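Local coordinates for DNA mismatch repair protein MutL (Aquifex aeolicus, PDB 6LZI), which binds and probably hydrolyses ATP through its N-terminal GHKL-type ATPase domain as part of DNA mismatch repair, at residues V19-L23 / A91-I95; R45-D51 / T135-D141. All coordinates share one frame; numbering follows the deposited sequence.

Contact 1 (V19-L23 / A91-I95); sequences VVKEL and ALYSI. With ADP (adenosine-5'-diphosphate), chain H.
I95 pushes its CD1 methyl into the shallow groove between V19, E22 and L23, and this branch carries most of the apolar packing. I95 CD1 lies 4.1 Å from V19 CG1 and 3.9 Å from E22 CB, and it also touches L23 CD2. With CG1 of I95 set anti to its carbonyl carbon (chi1 -67°), the chain reaches across to helix 16-29 while CG2 stays near V19. One turn before I95, L92 meets L23 through single methyls, L23 CD2 to L92 CD2 at 3.6 Å. The helices run roughly antiparallel, at 149° with axes 10.5 Å apart, and both sit on one face of the large sheet of the Bergerat ATP-binding fold, where V19 and I95 also rest on V139. E22 bends at chi2 and packs OE2 against the A91 methyl, a van der Waals contact of 3.5 Å between E22 OE2 and A91 CB. Its OE1 takes a salt bridge, local to its own helix, from K21 NZ, which arrives from above the carboxylate plane. ADP is held by the start of helix 91-96: the L92 N amide donates to ADP O1A of the alpha phosphate at 2.8 Å, almost straight at 173°, and L92 CD1 lies 3.7 Å from adenine C8.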
ATOM      1  N   VAL A  19      -2.919  -9.113  -2.900  1.00 22.83           N
ATOM      2  CA  VAL A  19      -1.590  -9.267  -3.449  1.00 21.82           C
ATOM      3  C   VAL A  19      -0.793  -7.964  -3.344  1.00 21.79           C
ATOM      4  O   VAL A  19       0.376  -7.964  -2.919  1.00 20.45           O
ATOM      5  CB  VAL A  19      -1.661  -9.735  -4.892  1.00 19.17           C
ATOM      6  CG1 VAL A  19      -0.202  -9.810  -5.426  1.00 18.99           C
ATOM      7  CG2 VAL A  19      -2.347 -11.075  -4.972  1.00 21.64           C
ATOM      8  N   VAL A  20      -1.377  -6.855  -3.803  1.00 20.66           N
ATOM      9  CA  VAL A  20      -0.675  -5.576  -3.765  1.00 18.63           C
ATOM     10  C   VAL A  20      -0.279  -5.261  -2.341  1.00 18.45           C
ATOM     11  O   VAL A  20       0.833  -4.847  -2.072  1.00 20.67           O
ATOM     12  CB  VAL A  20      -1.593  -4.475  -4.291  1.00 22.58           C
ATOM     13  CG1 VAL A  20      -0.946  -3.088  -4.208  1.00 22.61           C
ATOM     14  CG2 VAL A  20      -1.940  -4.770  -5.741  1.00 23.97           C
ATOM     15  N   LYS A  21      -1.167  -5.596  -1.403  1.00 22.03           N
ATOM     16  CA  LYS A  21      -0.894  -5.255  -0.011  1.00 19.22           C
ATOM     17  C   LYS A  21       0.370  -5.975   0.453  1.00 19.41           C
ATOM     18  O   LYS A  21       1.297  -5.375   1.071  1.00 19.66           O
ATOM     19  CB  LYS A  21      -2.096  -5.671   0.855  1.00 24.12           C
ATOM     20  CG  LYS A  21      -1.884  -5.416   2.344  1.00 25.84           C
ATOM     21  CD  LYS A  21      -1.358  -6.667   3.044  1.00 35.86           C
ATOM     22  CE  LYS A  21      -1.500  -6.563   4.529  1.00 44.55           C
ATOM     23  NZ  LYS A  21      -0.799  -7.727   5.132  1.00 44.97           N
ATOM     24  N   GLU A  22       0.396  -7.287   0.218  1.00 19.58           N
ATOM     25  CA  GLU A  22       1.525  -8.088   0.681  1.00 19.08           C
ATOM     26  C   GLU A  22       2.772  -7.647   0.003  1.00 20.91           C
ATOM     27  O   GLU A  22       3.805  -7.534   0.665  1.00 21.36           O
ATOM     28  CB  GLU A  22       1.321  -9.565   0.462  1.00 20.59           C
ATOM     29  CG  GLU A  22       0.082 -10.074   1.173  1.00 20.60           C
ATOM     30  CD  GLU A  22       0.226 -10.066   2.691  1.00 25.66           C
ATOM     31  OE1 GLU A  22      -0.802 -10.045   3.423  1.00 29.87           O
ATOM     32  OE2 GLU A  22       1.360 -10.031   3.183  1.00 24.22           O
ATOM     33  N   LEU A  23       2.696  -7.330  -1.312  1.00 17.88           N
ATOM     34  CA  LEU A  23       3.954  -6.922  -1.951  1.00 16.67           C
ATOM     35  C   LEU A  23       4.445  -5.567  -1.432  1.00 19.86           C
ATOM     36  O   LEU A  23       5.633  -5.401  -1.164  1.00 20.51           O
ATOM     37  CB  LEU A  23       3.811  -6.900  -3.491  1.00 15.01           C
ATOM     38  CG  LEU A  23       3.489  -8.337  -3.934  1.00 16.86           C
ATOM     39  CD1 LEU A  23       3.243  -8.259  -5.509  1.00 21.53           C
ATOM     40  CD2 LEU A  23       4.442  -9.430  -3.595  1.00 18.06           C
ATOM     41  N   ALA A  91       3.740 -15.227   2.816  1.00 32.82           N
ATOM     42  CA  ALA A  91       2.880 -14.483   1.916  1.00 32.44           C
ATOM     43  C   ALA A  91       3.261 -14.751   0.457  1.00 27.71           C
ATOM     44  O   ALA A  91       2.376 -14.986  -0.382  1.00 27.75           O
ATOM     45  CB  ALA A  91       2.913 -12.985   2.264  1.00 32.92           C
ATOM     46  N   LEU A  92       4.581 -14.744   0.116  1.00 21.61           N
ATOM     47  CA  LEU A  92       4.891 -15.003  -1.305  1.00 27.55           C
ATOM     48  C   LEU A  92       4.561 -16.420  -1.745  1.00 26.38           C
ATOM     49  O   LEU A  92       4.292 -16.659  -2.956  1.00 24.88           O
ATOM     50  CB  LEU A  92       6.359 -14.715  -1.598  1.00 24.01           C
ATOM     51  CG  LEU A  92       6.710 -13.266  -1.349  1.00 26.27           C
ATOM     52  CD1 LEU A  92       8.240 -13.060  -1.448  1.00 36.60           C
ATOM     53  CD2 LEU A  92       6.035 -12.368  -2.391  1.00 27.77           C
ATOM     54  N   TYR A  93       4.671 -17.385  -0.833  1.00 27.37           N
ATOM     55  CA  TYR A  93       4.284 -18.746  -1.173  1.00 31.93           C
ATOM     56  C   TYR A  93       2.826 -18.787  -1.553  1.00 36.17           C
ATOM     57  O   TYR A  93       2.421 -19.426  -2.542  1.00 33.92           O
ATOM     58  CB  TYR A  93       4.502 -19.658   0.013  1.00 29.42           C
ATOM     59  CG  TYR A  93       3.933 -21.022  -0.189  1.00 30.90           C
ATOM     60  CD1 TYR A  93       4.536 -21.918  -1.029  1.00 37.25           C
ATOM     61  CD2 TYR A  93       2.780 -21.410   0.474  1.00 40.06           C
ATOM     62  CE1 TYR A  93       3.996 -23.192  -1.222  1.00 47.35           C
ATOM     63  CE2 TYR A  93       2.243 -22.688   0.308  1.00 47.16           C
ATOM     64  CZ  TYR A  93       2.852 -23.559  -0.541  1.00 51.92           C
ATOM     65  OH  TYR A  93       2.300 -24.813  -0.702  1.00 60.89           O
ATOM     66  N   SER A  94       2.012 -18.156  -0.722  1.00 34.38           N
ATOM     67  CA  SER A  94       0.593 -18.209  -0.942  1.00 32.18           C
ATOM     68  C   SER A  94       0.244 -17.454  -2.230  1.00 32.14           C
ATOM     69  O   SER A  94      -0.615 -17.912  -2.999  1.00 33.77           O
ATOM     70  CB  SER A  94      -0.105 -17.714   0.347  1.00 29.46           C
ATOM     71  OG  SER A  94      -0.659 -16.447   0.150  1.00 43.22           O
ATOM     72  N   ILE A  95       0.984 -16.378  -2.573  1.00 23.91           N
ATOM     73  CA  ILE A  95       0.731 -15.667  -3.846  1.00 19.02           C
ATOM     74  C   ILE A  95       1.205 -16.494  -5.034  1.00 21.28           C
ATOM     75  O   ILE A  95       0.516 -16.587  -6.053  1.00 23.43           O
ATOM     76  CB  ILE A  95       1.423 -14.287  -3.845  1.00 22.29           C
ATOM     77  CG1 ILE A  95       0.773 -13.359  -2.797  1.00 25.17           C
ATOM     78  CG2 ILE A  95       1.393 -13.587  -5.264  1.00 21.46           C
ATOM     79  CD1 ILE A  95       1.556 -12.071  -2.560  1.00 28.69           C
TER
HETATM   80  PB  ADP H 407       7.240 -12.097   5.523  1.00 32.34           P
HETATM   81  O1B ADP H 407       7.330 -10.775   4.840  1.00 26.41           O
HETATM   82  O2B ADP H 407       8.587 -12.514   6.169  1.00 33.18           O
HETATM   83  O3B ADP H 407       6.123 -12.136   6.542  1.00 35.93           O
HETATM   84  PA  ADP H 407       6.872 -12.913   2.800  1.00 29.16           P
HETATM   85  O1A ADP H 407       6.456 -14.210   2.168  1.00 27.95           O
HETATM   86  O2A ADP H 407       6.015 -11.741   2.465  1.00 21.34           O
HETATM   87  O3A ADP H 407       6.914 -13.214   4.429  1.00 31.48           O
HETATM   88  O5' ADP H 407       8.339 -12.484   2.276  1.00 29.56           O
HETATM   89  C5' ADP H 407       9.307 -13.454   2.681  1.00 33.50           C
HETATM   90  C4' ADP H 407      10.686 -12.812   2.805  1.00 34.04           C
HETATM   91  O4' ADP H 407      11.130 -12.431   1.527  1.00 30.90           O
HETATM   92  C3' ADP H 407      10.782 -11.563   3.655  1.00 28.51           C
HETATM   93  O3' ADP H 407      11.079 -11.932   5.030  1.00 33.17           O
HETATM   94  C2' ADP H 407      11.982 -10.853   3.058  1.00 26.31           C
HETATM   95  O2' ADP H 407      13.131 -11.521   3.674  1.00 30.85           O
HETATM   96  C1' ADP H 407      11.943 -11.277   1.610  1.00 24.26           C
HETATM   97  N9  ADP H 407      11.316 -10.282   0.749  1.00 23.12           N
HETATM   98  C8  ADP H 407      10.083 -10.331   0.173  1.00 22.37           C
HETATM   99  N7  ADP H 407       9.856  -9.229  -0.589  1.00 20.33           N
HETATM  100  C5  ADP H 407      10.976  -8.473  -0.451  1.00 21.65           C
HETATM  101  C6  ADP H 407      11.369  -7.173  -1.003  1.00 20.71           C
HETATM  102  N6  ADP H 407      10.505  -6.482  -1.797  1.00 22.42           N
HETATM  103  N1  ADP H 407      12.597  -6.696  -0.660  1.00 21.97           N
HETATM  104  C2  ADP H 407      13.423  -7.434   0.192  1.00 20.06           C
HETATM  105  N3  ADP H 407      13.137  -8.629   0.705  1.00 22.08           N
HETATM  106  C4  ADP H 407      11.930  -9.167   0.382  1.00 23.93           C

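Contact 2 (R45-D51 / T135-D141); sequences RLIRVKD and TEVEVRD. With ADP (adenosine-5'-diphosphate), chain H.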
ATOM      1  N   ARG A  45      -5.067  -9.530 -14.450  1.00 36.29           N
ATOM      2  CA  ARG A  45      -4.130  -9.982 -15.446  1.00 28.42           C
ATOM      3  C   ARG A  45      -2.668  -9.802 -15.056  1.00 26.68           C
ATOM      4  O   ARG A  45      -1.858 -10.699 -15.320  1.00 27.01           O
ATOM      5  CB  ARG A  45      -4.444  -9.297 -16.802  1.00 31.12           C
ATOM      6  CG  ARG A  45      -3.447  -9.581 -17.838  1.00 38.18           C
ATOM      7  CD  ARG A  45      -3.960  -9.273 -19.230  1.00 46.27           C
ATOM      8  NE  ARG A  45      -2.984  -9.732 -20.209  1.00 50.86           N
ATOM      9  CZ  ARG A  45      -2.842 -11.008 -20.567  1.00 51.40           C
ATOM     10  NH1 ARG A  45      -3.630 -11.961 -20.055  1.00 46.88           N
ATOM     11  NH2 ARG A  45      -1.902 -11.329 -21.431  1.00 54.20           N
ATOM     12  N   LEU A  46      -2.296  -8.664 -14.480  1.00 25.95           N
ATOM     13  CA  LEU A  46      -0.949  -8.457 -13.968  1.00 24.12           C
ATOM     14  C   LEU A  46      -1.013  -7.531 -12.778  1.00 19.04           C
ATOM     15  O   LEU A  46      -1.629  -6.457 -12.832  1.00 21.25           O
ATOM     16  CB  LEU A  46      -0.039  -7.845 -15.047  1.00 27.17           C
ATOM     17  CG  LEU A  46       1.326  -7.435 -14.475  1.00 22.71           C
ATOM     18  CD1 LEU A  46       2.277  -8.552 -14.171  1.00 24.99           C
ATOM     19  CD2 LEU A  46       1.860  -6.339 -15.450  1.00 25.54           C
ATOM     20  N   ILE A  47      -0.270  -7.909 -11.750  1.00 20.99           N
ATOM     21  CA  ILE A  47       0.124  -7.053 -10.656  1.00 17.86           C
ATOM     22  C   ILE A  47       1.634  -7.066 -10.629  1.00 19.92           C
ATOM     23  O   ILE A  47       2.242  -8.158 -10.530  1.00 21.79           O
ATOM     24  CB  ILE A  47      -0.417  -7.650  -9.318  1.00 17.22           C
ATOM     25  CG1 ILE A  47      -1.962  -7.639  -9.309  1.00 21.37           C
ATOM     26  CG2 ILE A  47       0.027  -6.853  -8.121  1.00 18.72           C
ATOM     27  CD1 ILE A  47      -2.521  -8.803  -8.517  1.00 22.44           C
ATOM     28  N   ARG A  48       2.249  -5.871 -10.689  1.00 20.96           N
ATOM     29  CA  ARG A  48       3.699  -5.708 -10.644  1.00 17.28           C
ATOM     30  C   ARG A  48       4.034  -4.679  -9.569  1.00 16.10           C
ATOM     31  O   ARG A  48       3.382  -3.622  -9.501  1.00 21.20           O
ATOM     32  CB  ARG A  48       4.253  -5.233 -11.998  1.00 21.93           C
ATOM     33  CG  ARG A  48       5.724  -5.124 -11.909  1.00 25.52           C
ATOM     34  CD  ARG A  48       6.364  -4.780 -13.259  1.00 31.14           C
ATOM     35  NE  ARG A  48       5.817  -3.528 -13.771  1.00 35.14           N
ATOM     36  CZ  ARG A  48       6.281  -2.330 -13.458  1.00 33.06           C
ATOM     37  NH1 ARG A  48       7.315  -2.190 -12.606  1.00 29.66           N
ATOM     38  NH2 ARG A  48       5.695  -1.267 -13.990  1.00 34.23           N
ATOM     39  N   VAL A  49       4.988  -5.025  -8.693  1.00 20.80           N
ATOM     40  CA  VAL A  49       5.465  -4.098  -7.665  1.00 16.17           C
ATOM     41  C   VAL A  49       6.968  -4.080  -7.715  1.00 15.74           C
ATOM     42  O   VAL A  49       7.618  -5.112  -7.535  1.00 17.21           O
ATOM     43  CB  VAL A  49       4.957  -4.501  -6.267  1.00 18.41           C
ATOM     44  CG1 VAL A  49       5.469  -3.546  -5.144  1.00 18.47           C
ATOM     45  CG2 VAL A  49       3.458  -4.477  -6.219  1.00 22.47           C
ATOM     46  N   LYS A  50       7.502  -2.896  -7.887  1.00 19.69           N
ATOM     47  CA  LYS A  50       8.901  -2.643  -8.055  1.00 20.24           C
ATOM     48  C   LYS A  50       9.285  -1.746  -6.894  1.00 18.25           C
ATOM     49  O   LYS A  50       8.584  -0.764  -6.611  1.00 19.40           O
ATOM     50  CB  LYS A  50       9.158  -1.929  -9.333  1.00 19.12           C
ATOM     51  CG  LYS A  50      10.698  -1.719  -9.607  1.00 23.64           C
ATOM     52  CD  LYS A  50      10.698  -0.988 -10.938  1.00 24.76           C
ATOM     53  CE  LYS A  50      12.121  -0.744 -11.453  1.00 31.30           C
ATOM     54  NZ  LYS A  50      12.651   0.320 -10.585  1.00 35.42           N
ATOM     55  N   ASP A  51      10.435  -2.035  -6.313  1.00 17.21           N
ATOM     56  CA  ASP A  51      10.985  -1.197  -5.249  1.00 17.22           C
ATOM     57  C   ASP A  51      12.502  -1.092  -5.372  1.00 19.64           C
ATOM     58  O   ASP A  51      13.169  -1.893  -6.073  1.00 18.26           O
ATOM     59  CB  ASP A  51      10.573  -1.753  -3.844  1.00 19.46           C
ATOM     60  CG  ASP A  51      11.298  -3.022  -3.443  1.00 20.97           C
ATOM     61  OD1 ASP A  51      12.580  -3.076  -3.479  1.00 23.87           O
ATOM     62  OD2 ASP A  51      10.572  -4.033  -3.128  1.00 18.48           O
ATOM     63  N   THR A 135      13.870  -4.963  -5.834  1.00 18.61           N
ATOM     64  CA  THR A 135      13.044  -6.161  -6.051  1.00 20.15           C
ATOM     65  C   THR A 135      11.851  -5.825  -6.914  1.00 17.27           C
ATOM     66  O   THR A 135      11.273  -4.749  -6.783  1.00 18.63           O
ATOM     67  CB  THR A 135      12.549  -6.714  -4.680  1.00 22.46           C
ATOM     68  OG1 THR A 135      13.685  -7.030  -3.870  1.00 23.09           O
ATOM     69  CG2 THR A 135      11.708  -7.954  -4.832  1.00 22.85           C
ATOM     70  N   GLU A 136      11.517  -6.720  -7.841  1.00 15.00           N
ATOM     71  CA  GLU A 136      10.354  -6.560  -8.694  1.00 20.79           C
ATOM     72  C   GLU A 136       9.601  -7.887  -8.676  1.00 18.43           C
ATOM     73  O   GLU A 136      10.201  -8.932  -8.918  1.00 21.09           O
ATOM     74  CB  GLU A 136      10.802  -6.183 -10.123  1.00 18.40           C
ATOM     75  CG  GLU A 136       9.584  -5.942 -10.990  1.00 20.24           C
ATOM     76  CD  GLU A 136      10.005  -5.107 -12.190  1.00 24.42           C
ATOM     77  OE1 GLU A 136       9.395  -4.051 -12.382  1.00 30.06           O
ATOM     78  OE2 GLU A 136      11.060  -5.473 -12.736  1.00 30.45           O
ATOM     79  N   VAL A 137       8.295  -7.857  -8.379  1.00 18.49           N
ATOM     80  CA  VAL A 137       7.472  -9.060  -8.345  1.00 20.84           C
ATOM     81  C   VAL A 137       6.359  -8.865  -9.367  1.00 19.88           C
ATOM     82  O   VAL A 137       5.736  -7.782  -9.433  1.00 19.23           O
ATOM     83  CB  VAL A 137       6.912  -9.265  -6.912  1.00 16.74           C
ATOM     84  CG1 VAL A 137       6.099 -10.585  -6.848  1.00 17.95           C
ATOM     85  CG2 VAL A 137       8.082  -9.324  -5.970  1.00 23.27           C
ATOM     86  N   GLU A 138       6.139  -9.885 -10.212  1.00 19.27           N
ATOM     87  CA  GLU A 138       5.074  -9.861 -11.219  1.00 19.52           C
ATOM     88  C   GLU A 138       4.178 -11.038 -10.919  1.00 24.77           C
ATOM     89  O   GLU A 138       4.647 -12.171 -10.892  1.00 23.94           O
ATOM     90  CB  GLU A 138       5.644  -9.992 -12.638  1.00 22.91           C
ATOM     91  CG  GLU A 138       6.524  -8.800 -12.861  1.00 26.80           C
ATOM     92  CD  GLU A 138       7.074  -8.716 -14.250  1.00 31.61           C
ATOM     93  OE1 GLU A 138       6.640  -9.527 -15.084  1.00 32.04           O
ATOM     94  OE2 GLU A 138       7.936  -7.843 -14.474  1.00 32.98           O
ATOM     95  N   VAL A 139       2.898 -10.754 -10.692  1.00 21.80           N
ATOM     96  CA  VAL A 139       1.879 -11.772 -10.426  1.00 18.98           C
ATOM     97  C   VAL A 139       0.857 -11.743 -11.570  1.00 17.33           C
ATOM     98  O   VAL A 139       0.187 -10.719 -11.789  1.00 20.38           O
ATOM     99  CB  VAL A 139       1.216 -11.477  -9.070  1.00 19.15           C
ATOM    100  CG1 VAL A 139       0.148 -12.475  -8.774  1.00 20.03           C
ATOM    101  CG2 VAL A 139       2.373 -11.488  -8.032  1.00 21.26           C
ATOM    102  N   ARG A 140       0.853 -12.800 -12.382  1.00 18.04           N
ATOM    103  CA  ARG A 140      -0.004 -12.844 -13.558  1.00 22.09           C
ATOM    104  C   ARG A 140      -1.087 -13.884 -13.396  1.00 20.80           C
ATOM    105  O   ARG A 140      -0.834 -14.931 -12.811  1.00 23.40           O
ATOM    106  CB  ARG A 140       0.798 -13.174 -14.827  1.00 29.65           C
ATOM    107  CG  ARG A 140       1.646 -11.967 -15.305  1.00 28.77           C
ATOM    108  CD  ARG A 140       2.325 -12.265 -16.656  1.00 33.28           C
ATOM    109  NE  ARG A 140       2.859 -10.991 -17.142  1.00 35.11           N
ATOM    110  CZ  ARG A 140       2.138 -10.060 -17.786  1.00 40.07           C
ATOM    111  NH1 ARG A 140       0.840 -10.244 -18.056  1.00 42.12           N
ATOM    112  NH2 ARG A 140       2.708  -8.926 -18.145  1.00 41.94           N
ATOM    113  N   ASP A 141      -2.229 -13.606 -14.037  1.00 28.86           N
ATOM    114  CA  ASP A 141      -3.326 -14.551 -14.193  1.00 26.96           C
ATOM    115  C   ASP A 141      -3.761 -15.125 -12.849  1.00 23.38           C
ATOM    116  O   ASP A 141      -3.826 -16.348 -12.659  1.00 23.92           O
ATOM    117  CB  ASP A 141      -2.916 -15.665 -15.129  1.00 31.41           C
ATOM    118  CG  ASP A 141      -2.774 -15.175 -16.552  1.00 41.83           C
ATOM    119  OD1 ASP A 141      -3.134 -13.999 -16.820  1.00 42.88           O
ATOM    120  OD2 ASP A 141      -2.330 -15.975 -17.397  1.00 47.48           O
TER
HETATM  121  PB  ADP H 407       7.240 -12.097   5.523  1.00 32.34           P
HETATM  122  O1B ADP H 407       7.330 -10.775   4.840  1.00 26.41           O
HETATM  123  O2B ADP H 407       8.587 -12.514   6.169  1.00 33.18           O
HETATM  124  O3B ADP H 407       6.123 -12.136   6.542  1.00 35.93           O
HETATM  125  PA  ADP H 407       6.872 -12.913   2.800  1.00 29.16           P
HETATM  126  O1A ADP H 407       6.456 -14.210   2.168  1.00 27.95           O
HETATM  127  O2A ADP H 407       6.015 -11.741   2.465  1.00 21.34           O
HETATM  128  O3A ADP H 407       6.914 -13.214   4.429  1.00 31.48           O
HETATM  129  O5' ADP H 407       8.339 -12.484   2.276  1.00 29.56           O
HETATM  130  C5' ADP H 407       9.307 -13.454   2.681  1.00 33.50           C
HETATM  131  C4' ADP H 407      10.686 -12.812   2.805  1.00 34.04           C
HETATM  132  O4' ADP H 407      11.130 -12.431   1.527  1.00 30.90           O
HETATM  133  C3' ADP H 407      10.782 -11.563   3.655  1.00 28.51           C
HETATM  134  O3' ADP H 407      11.079 -11.932   5.030  1.00 33.17           O
HETATM  135  C2' ADP H 407      11.982 -10.853   3.058  1.00 26.31           C
HETATM  136  O2' ADP H 407      13.131 -11.521   3.674  1.00 30.85           O
HETATM  137  C1' ADP H 407      11.943 -11.277   1.610  1.00 24.26           C
HETATM  138  N9  ADP H 407      11.316 -10.282   0.749  1.00 23.12           N
HETATM  139  C8  ADP H 407      10.083 -10.331   0.173  1.00 22.37           C
HETATM  140  N7  ADP H 407       9.856  -9.229  -0.589  1.00 20.33           N
HETATM  141  C5  ADP H 407      10.976  -8.473  -0.451  1.00 21.65           C
HETATM  142  C6  ADP H 407      11.369  -7.173  -1.003  1.00 20.71           C
HETATM  143  N6  ADP H 407      10.505  -6.482  -1.797  1.00 22.42           N
HETATM  144  N1  ADP H 407      12.597  -6.696  -0.660  1.00 21.97           N
HETATM  145  C2  ADP H 407      13.423  -7.434   0.192  1.00 20.06           C
HETATM  146  N3  ADP H 407      13.137  -8.629   0.705  1.00 22.08           N
HETATM  147  C4  ADP H 407      11.930  -9.167   0.382  1.00 23.93           C
HETATM  148  O   HOH W   1      13.939  -4.970  -2.200  1.00 21.17           O
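I47 and V139 face each other as a hydrogen-bonded antiparallel pair on the tightly packed face of the sheet, with I47 CB 4.2 Å from V139 CB. V49 and V137 continue that face, which helix 16-29 covers through V19, V20 and L23. Paired backbone bonds run along the strands; the one from V139 N to I47 O is 2.7 Å long.

On the other face R48, K50, E136, E138 and R140 are charged and partly exposed, with L46 buried among them. The R48 side chain crosses that of E136, whose OE1 sits at the guanidinium edge, 2.8 Å from R48 NH1 in a bent bond (139°). The guanidinium and carboxylate planes are 82° apart. R48 also bridges E36 and E38, while R104 pairs with both E136 and E138. A leucine in place of R48 would probably leave E36 and E38 without this cationic partner and E136 OE1 without its arginine, though E136 would keep R104. L46 CD1 lies over one face of the R140 guanidinium. At the far end, away from ADP, R45 NH1 and D141 OD1 form a long ion pair (3.9 Å), of charges only.

At the nucleotide end, CG of D51 sits between its backbone N and carbonyl carbon (chi1 73°), which turns the carboxylate toward T135 and the adenine. A water links D51 OD1 to T135 OG1, which is also hydrogen-bonded to S105 OG. D51 OD2 is bonded to S27 OG and accepts from ADP N6 at 2.8 Å, consistent with D51 recognising the adenine amine, as in other GHKL ATPases.

Contacts 1 and 2 lie with their centres about 10 Å apart, as two layers of one alpha/beta ATPase domain. Along the chain their segments alternate: 19-23, 45-51, 91-95, then 135-141, so each contact joins an early element to a later one. Strands 46-51 and 134-140 are neighbours in the middle of the eight-strand sheet and form the floor, and helices 16-29 and 91-96 pack on it; I95 CG2 lies 3.6 Å from V139 CG2, and V20 CG2 is 3.7 Å from I47 CG2. Both contacts touch ADP. The pocket thus draws on both layers, so ADP contacts the helix and the sheet at once.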